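USG-1 protein homolog (Pseudomonas aeruginosa, PDB 2HJS) is of unconfirmed function but probably acts as a dimeric, NAD- or NADP-dependent oxidoreductase of the aspartate-semialdehyde dehydrogenase family. Local coordinates at residues A[174-179]-A[186-191]; A[130-135]-A[219-224]; A[245-250]-A[312-317]. All coordinates share one frame; numbering follows the deposited sequence. Where two conformers were deposited one is given.

Interaction 1 of 3, residues A[174-179]-A[186-191]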
ATOM      1  N   ALA A 174      -3.859 -12.862  13.742  1.00 49.94           N
ATOM      2  CA  ALA A 174      -4.756 -14.023  13.742  1.00 50.32           C
ATOM      3  C   ALA A 174      -5.827 -13.916  14.840  1.00 50.58           C
ATOM      4  O   ALA A 174      -6.997 -14.217  14.602  1.00 51.27           O
ATOM      5  CB  ALA A 174      -3.947 -15.321  13.894  1.00 50.24           C
ATOM      6  N   ARG A 175      -5.423 -13.476  16.031  1.00 50.66           N
ATOM      7  CA  ARG A 175      -6.325 -13.379  17.187  1.00 51.30           C
ATOM      8  C   ARG A 175      -7.379 -12.283  16.997  1.00 50.56           C
ATOM      9  O   ARG A 175      -8.568 -12.514  17.209  1.00 49.94           O
ATOM     10  CB  ARG A 175      -5.531 -13.161  18.483  1.00 50.78           C
ATOM     11  CG  ARG A 175      -6.367 -13.284  19.747  1.00 52.59           C
ATOM     12  CD  ARG A 175      -5.565 -12.994  21.033  1.00 53.51           C
ATOM     13  NE  ARG A 175      -4.772 -11.773  20.909  1.00 58.59           N
ATOM     14  CZ  ARG A 175      -5.237 -10.538  21.107  1.00 60.64           C
ATOM     15  NH1 ARG A 175      -6.507 -10.335  21.455  1.00 59.35           N
ATOM     16  NH2 ARG A 175      -4.420  -9.495  20.942  1.00 62.01           N
ATOM     17  N   GLN A 176      -6.932 -11.095  16.587  1.00 50.82           N
ATOM     18  CA  GLN A 176      -7.839  -9.983  16.296  1.00 50.46           C
ATOM     19  C   GLN A 176      -8.813 -10.351  15.186  1.00 50.69           C
ATOM     20  O   GLN A 176      -9.994 -10.040  15.287  1.00 50.45           O
ATOM     21  CB  GLN A 176      -7.064  -8.730  15.887  1.00 50.13           C
ATOM     22  CG  GLN A 176      -6.392  -7.977  17.016  1.00 49.33           C
ATOM     23  CD  GLN A 176      -6.103  -6.529  16.645  1.00 49.67           C
ATOM     24  OE1 GLN A 176      -6.653  -6.004  15.670  1.00 49.52           O
ATOM     25  NE2 GLN A 176      -5.242  -5.873  17.421  1.00 49.67           N
ATOM     26  N   THR A 177      -8.317 -11.008  14.135  1.00 51.17           N
ATOM     27  CA  THR A 177      -9.158 -11.354  12.989  1.00 52.16           C
ATOM     28  C   THR A 177     -10.263 -12.301  13.437  1.00 53.30           C
ATOM     29  O   THR A 177     -11.426 -12.113  13.070  1.00 52.94           O
ATOM     30  CB  THR A 177      -8.352 -11.945  11.796  1.00 52.33           C
ATOM     31  OG1 THR A 177      -7.342 -11.015  11.379  1.00 52.70           O
ATOM     32  CG2 THR A 177      -9.260 -12.194  10.610  1.00 51.93           C
ATOM     33  N   ALA A 178      -9.901 -13.280  14.270  1.00 54.59           N
ATOM     34  CA  ALA A 178     -10.840 -14.275  14.779  1.00 55.61           C
ATOM     35  C   ALA A 178     -11.903 -13.653  15.685  1.00 56.95           C
ATOM     36  O   ALA A 178     -13.095 -13.931  15.519  1.00 57.17           O
ATOM     37  CB  ALA A 178     -10.092 -15.370  15.514  1.00 55.57           C
ATOM     38  N   GLU A 179     -11.473 -12.821  16.635  1.00 58.01           N
ATOM     39  CA  GLU A 179     -12.388 -12.106  17.515  1.00 59.43           C
ATOM     40  C   GLU A 179     -13.478 -11.389  16.711  1.00 60.49           C
ATOM     41  O   GLU A 179     -14.656 -11.499  17.031  1.00 60.39           O
ATOM     42  CB  GLU A 179     -11.630 -11.108  18.393  1.00 59.29           C
ATOM     43  CG  GLU A 179     -10.962 -11.727  19.613  1.00 60.63           C
ATOM     44  CD  GLU A 179      -9.784 -10.900  20.157  1.00 62.48           C
ATOM     45  OE1 GLU A 179      -9.491  -9.795  19.618  1.00 61.82           O
ATOM     46  OE2 GLU A 179      -9.146 -11.369  21.136  1.00 62.97           O
ATOM     47  N   LEU A 186     -13.223  -6.977  20.559  1.00 81.87           N
ATOM     48  CA  LEU A 186     -11.836  -6.822  20.119  1.00 81.52           C
ATOM     49  C   LEU A 186     -10.986  -6.243  21.247  1.00 81.51           C
ATOM     50  O   LEU A 186     -11.331  -5.208  21.831  1.00 81.56           O
ATOM     51  CB  LEU A 186     -11.728  -5.938  18.875  1.00 81.34           C
ATOM     52  CG  LEU A 186     -10.297  -5.787  18.351  1.00 80.50           C
ATOM     53  CD1 LEU A 186     -10.036  -6.767  17.227  1.00 79.26           C
ATOM     54  CD2 LEU A 186     -10.046  -4.360  17.906  1.00 80.48           C
ATOM     55  N   GLU A 187      -9.883  -6.926  21.546  1.00 81.28           N
ATOM     56  CA  GLU A 187      -8.942  -6.485  22.568  1.00 81.17           C
ATOM     57  C   GLU A 187      -7.500  -6.558  22.047  1.00 80.45           C
ATOM     58  O   GLU A 187      -6.897  -7.637  22.024  1.00 80.45           O
ATOM     59  CB  GLU A 187      -9.134  -7.287  23.861  1.00 81.22           C
ATOM     60  CG  GLU A 187     -10.273  -6.752  24.746  1.00 81.89           C
ATOM     61  CD  GLU A 187     -10.733  -7.744  25.816  1.00 82.36           C
ATOM     62  OE1 GLU A 187     -11.675  -7.408  26.578  1.00 82.29           O
ATOM     63  OE2 GLU A 187     -10.156  -8.858  25.890  1.00 84.06           O
ATOM     64  N   PRO A 188      -6.958  -5.408  21.591  1.00 79.87           N
ATOM     65  CA  PRO A 188      -5.580  -5.344  21.101  1.00 79.22           C
ATOM     66  C   PRO A 188      -4.573  -5.490  22.242  1.00 78.64           C
ATOM     67  O   PRO A 188      -4.786  -4.939  23.328  1.00 78.83           O
ATOM     68  CB  PRO A 188      -5.487  -3.941  20.475  1.00 79.03           C
ATOM     69  CG  PRO A 188      -6.890  -3.431  20.390  1.00 79.55           C
ATOM     70  CD  PRO A 188      -7.623  -4.094  21.502  1.00 79.83           C
ATOM     71  N   ARG A 189      -3.501  -6.243  22.000  1.00 77.95           N
ATOM     72  CA  ARG A 189      -2.446  -6.445  23.002  1.00 77.33           C
ATOM     73  C   ARG A 189      -1.095  -5.865  22.560  1.00 76.89           C
ATOM     74  O   ARG A 189      -0.521  -5.040  23.272  1.00 77.10           O
ATOM     75  CB  ARG A 189      -2.327  -7.921  23.406  1.00 77.16           C
ATOM     76  CG  ARG A 189      -3.481  -8.396  24.270  1.00 77.28           C
ATOM     77  CD  ARG A 189      -3.578  -9.911  24.324  1.00 77.72           C
ATOM     78  NE  ARG A 189      -4.906 -10.336  24.778  1.00 78.57           N
ATOM     79  CZ  ARG A 189      -5.347 -11.593  24.784  1.00 78.65           C
ATOM     80  NH1 ARG A 189      -4.568 -12.584  24.362  1.00 78.66           N
ATOM     81  NH2 ARG A 189      -6.575 -11.864  25.213  1.00 78.25           N
ATOM     82  N   LEU A 190      -0.598  -6.285  21.395  1.00 76.05           N
ATOM     83  CA  LEU A 190       0.664  -5.758  20.856  1.00 75.54           C
ATOM     84  C   LEU A 190       0.502  -4.313  20.336  1.00 74.90           C
ATOM     85  O   LEU A 190       1.465  -3.534  20.327  1.00 74.84           O
ATOM     86  CB  LEU A 190       1.231  -6.686  19.757  1.00 75.62           C
ATOM     87  CG  LEU A 190       2.656  -6.436  19.219  1.00 76.11           C
ATOM     88  CD1 LEU A 190       3.749  -6.897  20.200  1.00 75.74           C
ATOM     89  CD2 LEU A 190       2.867  -7.087  17.860  1.00 75.63           C
ATOM     90  N   PHE A 191      -0.718  -3.975  19.904  1.00 73.83           N
ATOM     91  CA  PHE A 191      -1.076  -2.623  19.472  1.00 72.73           C
ATOM     92  C   PHE A 191      -2.133  -2.032  20.390  1.00 71.98           C
ATOM     93  O   PHE A 191      -2.699  -2.735  21.230  1.00 72.06           O
ATOM     94  CB  PHE A 191      -1.630  -2.659  18.054  1.00 73.06           C
ATOM     95  CG  PHE A 191      -0.657  -3.151  17.050  1.00 72.98           C
ATOM     96  CD1 PHE A 191      -0.433  -4.512  16.890  1.00 73.15           C
ATOM     97  CD2 PHE A 191       0.048  -2.252  16.261  1.00 74.21           C
ATOM     98  CE1 PHE A 191       0.471  -4.973  15.954  1.00 74.37           C
ATOM     99  CE2 PHE A 191       0.960  -2.702  15.313  1.00 73.66           C
ATOM    100  CZ  PHE A 191       1.166  -4.063  15.157  1.00 73.62           C
TER
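Leu186 brings its CD1 branch obliquely against Gln176, 3.8 Å from Gln176 CG, where the returning chain meets helix 167-181. At Glu187 the backbone takes over: its N makes a long, weak bond to Glu179 OE1, and its O receives Arg175 NH1 at 2.8 Å, close to the guanidinium plane. A weaker bond from Arg175 NH2 reaches the same oxygen. One helical turn apart, Arg175 NH1 and Glu179 OE2 form a salt bridge of 2.9 Å, so NH1 is shared between a carboxylate and a carbonyl. Pro188 lays CB 3.6 Å from Gln176 NE2, the two side chains crossing at about a right angle; that amide is held by Glu172 through NE2 and by the backbone N of Ile195 through OE1. The guanidinium of Arg189 stacks on that of Arg175, with centres 3.8 Å apart and planes inclined by 7°. The bend of Arg175 at chi3 (47°) turns NE out of line with the chain before it. Glu179 and Glu172, both salt-bridged to Arg175, probably offset the repulsion between the arginines. This is a loop folded back along its own helix, on a projecting part of the dimerisation domain where Thr177 packs on Leu181 of the second subunit.

Interaction 2 of 3, residues A[130-135]-A[219-224]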
ATOM      1  N   SER A 130      23.867  -7.274   7.310  1.00 52.13           N
ATOM      2  CA  SER A 130      23.004  -7.661   6.208  1.00 52.22           C
ATOM      3  C   SER A 130      21.719  -6.813   6.335  1.00 52.48           C
ATOM      4  O   SER A 130      21.117  -6.785   7.404  1.00 53.76           O
ATOM      5  CB  SER A 130      22.756  -9.168   6.263  1.00 51.29           C
ATOM      6  OG  SER A 130      22.226  -9.650   5.055  1.00 52.36           O
ATOM      7  N   PRO A 131      21.291  -6.123   5.244  1.00 52.22           N
ATOM      8  CA  PRO A 131      20.190  -5.141   5.284  1.00 51.95           C
ATOM      9  C   PRO A 131      18.852  -5.707   5.778  1.00 51.57           C
ATOM     10  O   PRO A 131      18.612  -6.926   5.716  1.00 50.35           O
ATOM     11  CB  PRO A 131      20.041  -4.683   3.815  1.00 51.44           C
ATOM     12  CG  PRO A 131      21.290  -5.121   3.140  1.00 52.09           C
ATOM     13  CD  PRO A 131      21.825  -6.299   3.881  1.00 52.44           C
ATOM     14  N   CYS A 132      17.983  -4.817   6.247  1.00 50.94           N
ATOM     15  CA  CYS A 132      16.605  -5.219   6.537  1.00 51.26           C
ATOM     16  C   CYS A 132      15.959  -5.727   5.239  1.00 50.44           C
ATOM     17  O   CYS A 132      16.407  -5.376   4.150  1.00 50.65           O
ATOM     18  CB  CYS A 132      15.809  -4.062   7.142  1.00 51.76           C
ATOM     19  SG  CYS A 132      15.438  -2.756   6.010  1.00 54.34           S
ATOM     20  N   ALA A 133      14.949  -6.582   5.366  1.00 49.14           N
ATOM     21  CA  ALA A 133      14.331  -7.227   4.224  1.00 49.19           C
ATOM     22  C   ALA A 133      13.897  -6.252   3.130  1.00 49.39           C
ATOM     23  O   ALA A 133      14.161  -6.489   1.934  1.00 48.71           O
ATOM     24  CB  ALA A 133      13.130  -8.087   4.665  1.00 48.55           C
ATOM     25  N   VAL A 134      13.224  -5.166   3.517  1.00 48.84           N
ATOM     26  CA  VAL A 134      12.692  -4.266   2.489  1.00 48.54           C
ATOM     27  C   VAL A 134      13.814  -3.628   1.658  1.00 49.07           C
ATOM     28  O   VAL A 134      13.722  -3.590   0.430  1.00 49.76           O
ATOM     29  CB  VAL A 134      11.768  -3.173   3.083  1.00 48.37           C
ATOM     30  CG1 VAL A 134      11.469  -2.087   2.031  1.00 47.32           C
ATOM     31  CG2 VAL A 134      10.470  -3.811   3.563  1.00 46.57           C
ATOM     32  N   ALA A 135      14.855  -3.129   2.324  1.00 48.31           N
ATOM     33  CA  ALA A 135      15.981  -2.540   1.627  1.00 49.46           C
ATOM     34  C   ALA A 135      16.688  -3.596   0.756  1.00 50.69           C
ATOM     35  O   ALA A 135      17.134  -3.290  -0.361  1.00 51.66           O
ATOM     36  CB  ALA A 135      16.970  -1.952   2.616  1.00 49.04           C
ATOM     37  N   PHE A 219      16.134   3.826   4.328  1.00 48.47           N
ATOM     38  CA  PHE A 219      16.777   4.964   3.714  1.00 49.45           C
ATOM     39  C   PHE A 219      18.305   4.904   3.868  1.00 50.10           C
ATOM     40  O   PHE A 219      19.008   5.043   2.880  1.00 50.82           O
ATOM     41  CB  PHE A 219      16.222   6.267   4.310  1.00 49.24           C
ATOM     42  CG  PHE A 219      16.788   7.527   3.687  1.00 49.75           C
ATOM     43  CD1 PHE A 219      16.173   8.107   2.577  1.00 49.68           C
ATOM     44  CD2 PHE A 219      17.917   8.124   4.209  1.00 50.20           C
ATOM     45  CE1 PHE A 219      16.672   9.268   1.999  1.00 49.86           C
ATOM     46  CE2 PHE A 219      18.442   9.292   3.635  1.00 51.10           C
ATOM     47  CZ  PHE A 219      17.814   9.860   2.524  1.00 49.98           C
ATOM     48  N   ALA A 220      18.808   4.711   5.091  1.00 49.47           N
ATOM     49  CA  ALA A 220      20.251   4.666   5.332  1.00 50.16           C
ATOM     50  C   ALA A 220      20.923   3.536   4.563  1.00 50.21           C
ATOM     51  O   ALA A 220      22.030   3.701   4.038  1.00 51.17           O
ATOM     52  CB  ALA A 220      20.558   4.534   6.834  1.00 48.72           C
ATOM     53  N   GLU A 221      20.254   2.386   4.496  1.00 50.98           N
ATOM     54  CA  GLU A 221      20.827   1.195   3.838  1.00 51.06           C
ATOM     55  C   GLU A 221      20.822   1.335   2.322  1.00 51.82           C
ATOM     56  O   GLU A 221      21.802   1.004   1.667  1.00 51.83           O
ATOM     57  CB  GLU A 221      20.098  -0.073   4.272  1.00 49.90           C
ATOM     58  CG  GLU A 221      20.485  -0.471   5.688  1.00 52.12           C
ATOM     59  CD  GLU A 221      19.682  -1.647   6.238  1.00 55.56           C
ATOM     60  OE1 GLU A 221      18.638  -2.041   5.646  1.00 56.56           O
ATOM     61  OE2 GLU A 221      20.075  -2.156   7.305  1.00 54.43           O
ATOM     62  N   VAL A 222      19.730   1.851   1.761  1.00 51.95           N
ATOM     63  CA  VAL A 222      19.688   2.053   0.315  1.00 53.39           C
ATOM     64  C   VAL A 222      20.788   3.029  -0.123  1.00 54.57           C
ATOM     65  O   VAL A 222      21.459   2.814  -1.137  1.00 55.47           O
ATOM     66  CB  VAL A 222      18.286   2.463  -0.150  1.00 52.43           C
ATOM     67  CG1 VAL A 222      18.253   2.813  -1.637  1.00 52.38           C
ATOM     68  CG2 VAL A 222      17.329   1.324   0.118  1.00 52.50           C
ATOM     69  N   GLN A 223      21.014   4.076   0.662  0.50 55.06           N
ATOM     70  CA  GLN A 223      22.057   5.041   0.317  0.50 55.75           C
ATOM     71  C   GLN A 223      23.471   4.491   0.538  0.50 56.02           C
ATOM     72  O   GLN A 223      24.395   4.880  -0.171  0.50 56.20           O
ATOM     73  CB  GLN A 223      21.818   6.405   0.991  0.50 55.92           C
ATOM     74  CG  GLN A 223      22.759   6.869   2.127  0.50 55.98           C
ATOM     75  CD  GLN A 223      22.415   8.309   2.577  0.50 56.01           C
ATOM     76  OE1 GLN A 223      21.672   9.022   1.901  0.50 56.87           O
ATOM     77  NE2 GLN A 223      22.948   8.723   3.715  0.50 55.84           N
ATOM     78  N   ALA A 224      23.635   3.583   1.500  1.00 55.88           N
ATOM     79  CA  ALA A 224      24.934   2.909   1.678  1.00 56.49           C
ATOM     80  C   ALA A 224      25.169   1.894   0.574  1.00 57.31           C
ATOM     81  O   ALA A 224      26.263   1.808   0.063  1.00 58.41           O
ATOM     82  CB  ALA A 224      25.083   2.271   3.043  1.00 55.20           C
TER
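The carboxylate of Glu221, the flat group of this contact, meets Pro131 and Cys132 around its OE1. Pro131 lies to one side of the carboxylate plane, its CB 3.5 Å from OE1. The backbone N of Cys132 comes from that same side but closer to the plane: it donates to OE1 at 2.9 Å, meeting the syn side 24° out of the plane. Cys132 SG lies on the opposite side of the plane, 3.3 Å from OE1. Ala135 CB approaches the same oxygen to 3.5 Å, near the level of the plane, and thus OE1 touches three residues of segment 130-135.

The Glu221 chain is extended beyond CG (chi2 174°), which carries CD away from helix 213-225 to the start of helix 133-145, where Cys132 is the N-cap residue. Alongside, a small apolar patch joins the helices directly, with Ala135 CB 4.1 Å from Val222 CG2; the CA atoms of these two residues are the nearest across the contact.

The other carboxylate oxygen, OE2, forms a salt bridge with Arg217, one turn earlier in the same helix, and lies close to Glu103 OE2. Arg217 probably offsets part of the repulsion between these two acids. The chemistry implies a division of labour in a buried carboxylate: OE1 accepts the N-H of Cys132 and thereby probably helps to hold the chain entering helix 133-145, while the positive charge of Arg217 probably balances OE2.

Interaction 3 of 3, residues A[245-250]-A[312-317]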
ATOM      1  N   GLY A 245       5.521 -11.729   4.171  1.00 48.44           N
ATOM      2  CA  GLY A 245       5.987 -11.202   2.876  1.00 48.28           C
ATOM      3  C   GLY A 245       5.946  -9.691   2.776  1.00 49.29           C
ATOM      4  O   GLY A 245       5.073  -9.051   3.379  1.00 49.12           O
ATOM      5  N   ASP A 246       6.903  -9.112   2.044  1.00 49.45           N
ATOM      6  CA  ASP A 246       6.883  -7.673   1.731  1.00 50.08           C
ATOM      7  C   ASP A 246       6.275  -7.471   0.350  1.00 49.69           C
ATOM      8  O   ASP A 246       6.603  -8.223  -0.554  1.00 50.65           O
ATOM      9  CB  ASP A 246       8.303  -7.107   1.706  1.00 50.08           C
ATOM     10  CG  ASP A 246       8.974  -7.152   3.057  1.00 53.36           C
ATOM     11  OD1 ASP A 246       8.293  -6.975   4.112  1.00 53.75           O
ATOM     12  OD2 ASP A 246      10.200  -7.364   3.055  1.00 56.52           O
ATOM     13  N   SER A 247       5.390  -6.484   0.200  1.00 48.68           N
ATOM     14  CA  SER A 247       4.833  -6.083  -1.091  1.00 48.66           C
ATOM     15  C   SER A 247       5.238  -4.622  -1.372  1.00 48.60           C
ATOM     16  O   SER A 247       4.846  -3.725  -0.639  1.00 47.74           O
ATOM     17  CB  SER A 247       3.297  -6.197  -1.080  1.00 49.00           C
ATOM     18  OG  SER A 247       2.890  -7.512  -0.710  1.00 50.07           O
ATOM     19  N   LEU A 248       6.022  -4.383  -2.418  1.00 48.18           N
ATOM     20  CA  LEU A 248       6.578  -3.052  -2.646  1.00 48.58           C
ATOM     21  C   LEU A 248       6.052  -2.446  -3.940  1.00 48.81           C
ATOM     22  O   LEU A 248       6.050  -3.109  -4.968  1.00 48.98           O
ATOM     23  CB  LEU A 248       8.113  -3.104  -2.726  1.00 48.63           C
ATOM     24  CG  LEU A 248       8.882  -3.922  -1.669  1.00 50.14           C
ATOM     25  CD1 LEU A 248      10.385  -3.795  -1.914  1.00 48.69           C
ATOM     26  CD2 LEU A 248       8.522  -3.442  -0.260  1.00 52.18           C
ATOM     27  N   SER A 249       5.625  -1.188  -3.880  1.00 48.47           N
ATOM     28  CA  SER A 249       5.275  -0.448  -5.076  1.00 49.49           C
ATOM     29  C   SER A 249       6.313   0.653  -5.285  1.00 49.57           C
ATOM     30  O   SER A 249       6.482   1.544  -4.460  1.00 48.48           O
ATOM     31  CB  SER A 249       3.864   0.123  -4.963  1.00 49.26           C
ATOM     32  OG  SER A 249       3.601   0.927  -6.096  1.00 53.26           O
ATOM     33  N   VAL A 250       7.031   0.551  -6.398  1.00 50.65           N
ATOM     34  CA  VAL A 250       8.180   1.400  -6.685  1.00 51.04           C
ATOM     35  C   VAL A 250       7.891   2.252  -7.920  1.00 51.32           C
ATOM     36  O   VAL A 250       7.313   1.758  -8.879  1.00 51.55           O
ATOM     37  CB  VAL A 250       9.438   0.507  -6.911  1.00 52.35           C
ATOM     38  CG1 VAL A 250      10.686   1.344  -7.237  1.00 51.93           C
ATOM     39  CG2 VAL A 250       9.713  -0.413  -5.667  1.00 50.83           C
ATOM     40  N   TRP A 312       6.419  -3.643  -9.258  1.00 48.91           N
ATOM     41  CA  TRP A 312       5.793  -4.222  -8.074  1.00 48.29           C
ATOM     42  C   TRP A 312       6.650  -5.407  -7.676  1.00 48.09           C
ATOM     43  O   TRP A 312       6.985  -6.228  -8.505  1.00 47.92           O
ATOM     44  CB  TRP A 312       4.365  -4.642  -8.402  1.00 47.38           C
ATOM     45  CG  TRP A 312       3.687  -5.614  -7.440  1.00 47.83           C
ATOM     46  CD1 TRP A 312       3.604  -6.991  -7.576  1.00 46.55           C
ATOM     47  CD2 TRP A 312       2.955  -5.287  -6.241  1.00 45.58           C
ATOM     48  NE1 TRP A 312       2.873  -7.515  -6.530  1.00 45.85           N
ATOM     49  CE2 TRP A 312       2.471  -6.500  -5.700  1.00 45.50           C
ATOM     50  CE3 TRP A 312       2.675  -4.088  -5.565  1.00 47.05           C
ATOM     51  CZ2 TRP A 312       1.684  -6.547  -4.538  1.00 45.76           C
ATOM     52  CZ3 TRP A 312       1.907  -4.137  -4.397  1.00 46.20           C
ATOM     53  CH2 TRP A 312       1.413  -5.368  -3.907  1.00 46.06           C
ATOM     54  N   ILE A 313       7.055  -5.453  -6.412  1.00 48.37           N
ATOM     55  CA  ILE A 313       8.019  -6.444  -5.945  1.00 47.96           C
ATOM     56  C   ILE A 313       7.405  -7.214  -4.777  1.00 48.30           C
ATOM     57  O   ILE A 313       6.839  -6.614  -3.865  1.00 47.38           O
ATOM     58  CB  ILE A 313       9.330  -5.758  -5.468  1.00 48.03           C
ATOM     59  CG1 ILE A 313       9.915  -4.860  -6.570  1.00 48.23           C
ATOM     60  CG2 ILE A 313      10.341  -6.824  -4.969  1.00 47.54           C
ATOM     61  CD1 ILE A 313      11.069  -3.964  -6.089  1.00 46.73           C
ATOM     62  N   VAL A 314       7.467  -8.541  -4.813  1.00 48.17           N
ATOM     63  CA  VAL A 314       7.056  -9.300  -3.634  1.00 48.42           C
ATOM     64  C   VAL A 314       8.129 -10.297  -3.283  1.00 48.14           C
ATOM     65  O   VAL A 314       8.738 -10.916  -4.159  1.00 48.43           O
ATOM     66  CB  VAL A 314       5.623  -9.972  -3.739  1.00 48.87           C
ATOM     67  CG1 VAL A 314       4.468  -8.884  -3.876  1.00 48.18           C
ATOM     68  CG2 VAL A 314       5.541 -11.020  -4.822  1.00 48.50           C
ATOM     69  N   SER A 315       8.375 -10.430  -1.991  1.00 48.67           N
ATOM     70  CA  SER A 315       9.438 -11.308  -1.506  1.00 49.72           C
ATOM     71  C   SER A 315       9.117 -11.783  -0.101  1.00 49.89           C
ATOM     72  O   SER A 315       8.404 -11.094   0.661  1.00 50.56           O
ATOM     73  CB  SER A 315      10.754 -10.533  -1.457  1.00 49.10           C
ATOM     74  OG  SER A 315      11.863 -11.437  -1.499  1.00 51.71           O
ATOM     75  N   ASP A 316       9.654 -12.946   0.232  1.00 49.20           N
ATOM     76  CA  ASP A 316       9.581 -13.501   1.575  1.00 49.01           C
ATOM     77  C   ASP A 316      10.593 -12.758   2.470  1.00 48.64           C
ATOM     78  O   ASP A 316      11.808 -12.985   2.391  1.00 47.79           O
ATOM     79  CB  ASP A 316       9.857 -15.018   1.524  1.00 48.94           C
ATOM     80  CG  ASP A 316       9.672 -15.702   2.867  1.00 50.04           C
ATOM     81  OD1 ASP A 316       9.826 -15.023   3.920  1.00 50.25           O
ATOM     82  OD2 ASP A 316       9.390 -16.929   2.865  1.00 49.46           O
ATOM     83  N   ASN A 317      10.079 -11.844   3.300  1.00 48.08           N
ATOM     84  CA  ASN A 317      10.918 -11.036   4.180  1.00 47.96           C
ATOM     85  C   ASN A 317      11.762 -11.869   5.146  1.00 47.80           C
ATOM     86  O   ASN A 317      12.880 -11.504   5.466  1.00 48.30           O
ATOM     87  CB  ASN A 317      10.058 -10.024   4.954  1.00 48.24           C
ATOM     88  CG  ASN A 317       8.948 -10.686   5.748  1.00 48.98           C
ATOM     89  OD1 ASN A 317       8.153 -11.471   5.215  1.00 49.08           O
ATOM     90  ND2 ASN A 317       8.909 -10.392   7.044  1.00 48.63           N
TER
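Gly245 and Asn317 close the end of an antiparallel strand pair: Gly245 N donates to Asn317 OD1 at 2.8 Å, approaching from above the amide plane, 35° out of it. Asn317 CG sits between its own N and carbonyl carbon (chi1 56°), which brings it toward Gly245, and its ND2 is taken up by Ser163 OG. Four backbone bonds follow. Asp246 and Ser315 exchange two, the shorter from Asp246 N to Ser315 O at 2.8 Å, and Leu248 and Ile313 exchange two more, with Leu248 N to Ile313 O also at 2.8 Å. Between these pairs the carbonyls accept CA-H contacts as well, such as Val314 CA to Asp246 O at 3.3 Å. Backbone groups of Ser247 and Ser249 bond to strand 151-160, those of Trp312 and Val314 to strand 294-301.

Side-chain polar groups find partners beyond the pair: Trp312 NE1 bonds to Pro282 O, and Ser315 OG to Thr294 OG1. Asp316, the N-cap of helix 317-336, uses OD1 for Arg319 N and OD2 for Gly290 N. Trp312 CH2 reaches Ser247 CB at 3.5 Å on the face that packs against the second subunit, while Leu248, Val250 and Ile313 form an apolar patch on the other. Such central antiparallel strands, within a mixed sheet with helices on one face and a partner subunit on the other, are the core of the GAPDH-like dimerisation domain.

Interactions 2 and 3 belong to the buried interior and touch each other: Ala133 and Val134, at the start of helix 133-145, pack on Asp246, and Val134 also meets Leu248 of the sheet. Interaction 1 lies at the periphery, its centre about 25 Å from that of interaction 3 and about 31 Å from that of interaction 2. Chemistry follows place. The partly buried 174-179/186-191 contact relies on charged side chains and stacked guanidiniums, the strand pair on regular backbone bonds, and the 130-135/219-224 contact mainly on one buried carboxylate that links helix 213-225 to the start of helix 133-145. Interactions 1 and 3 both belong to the dimerisation domain, as does segment 219-224 of interaction 2.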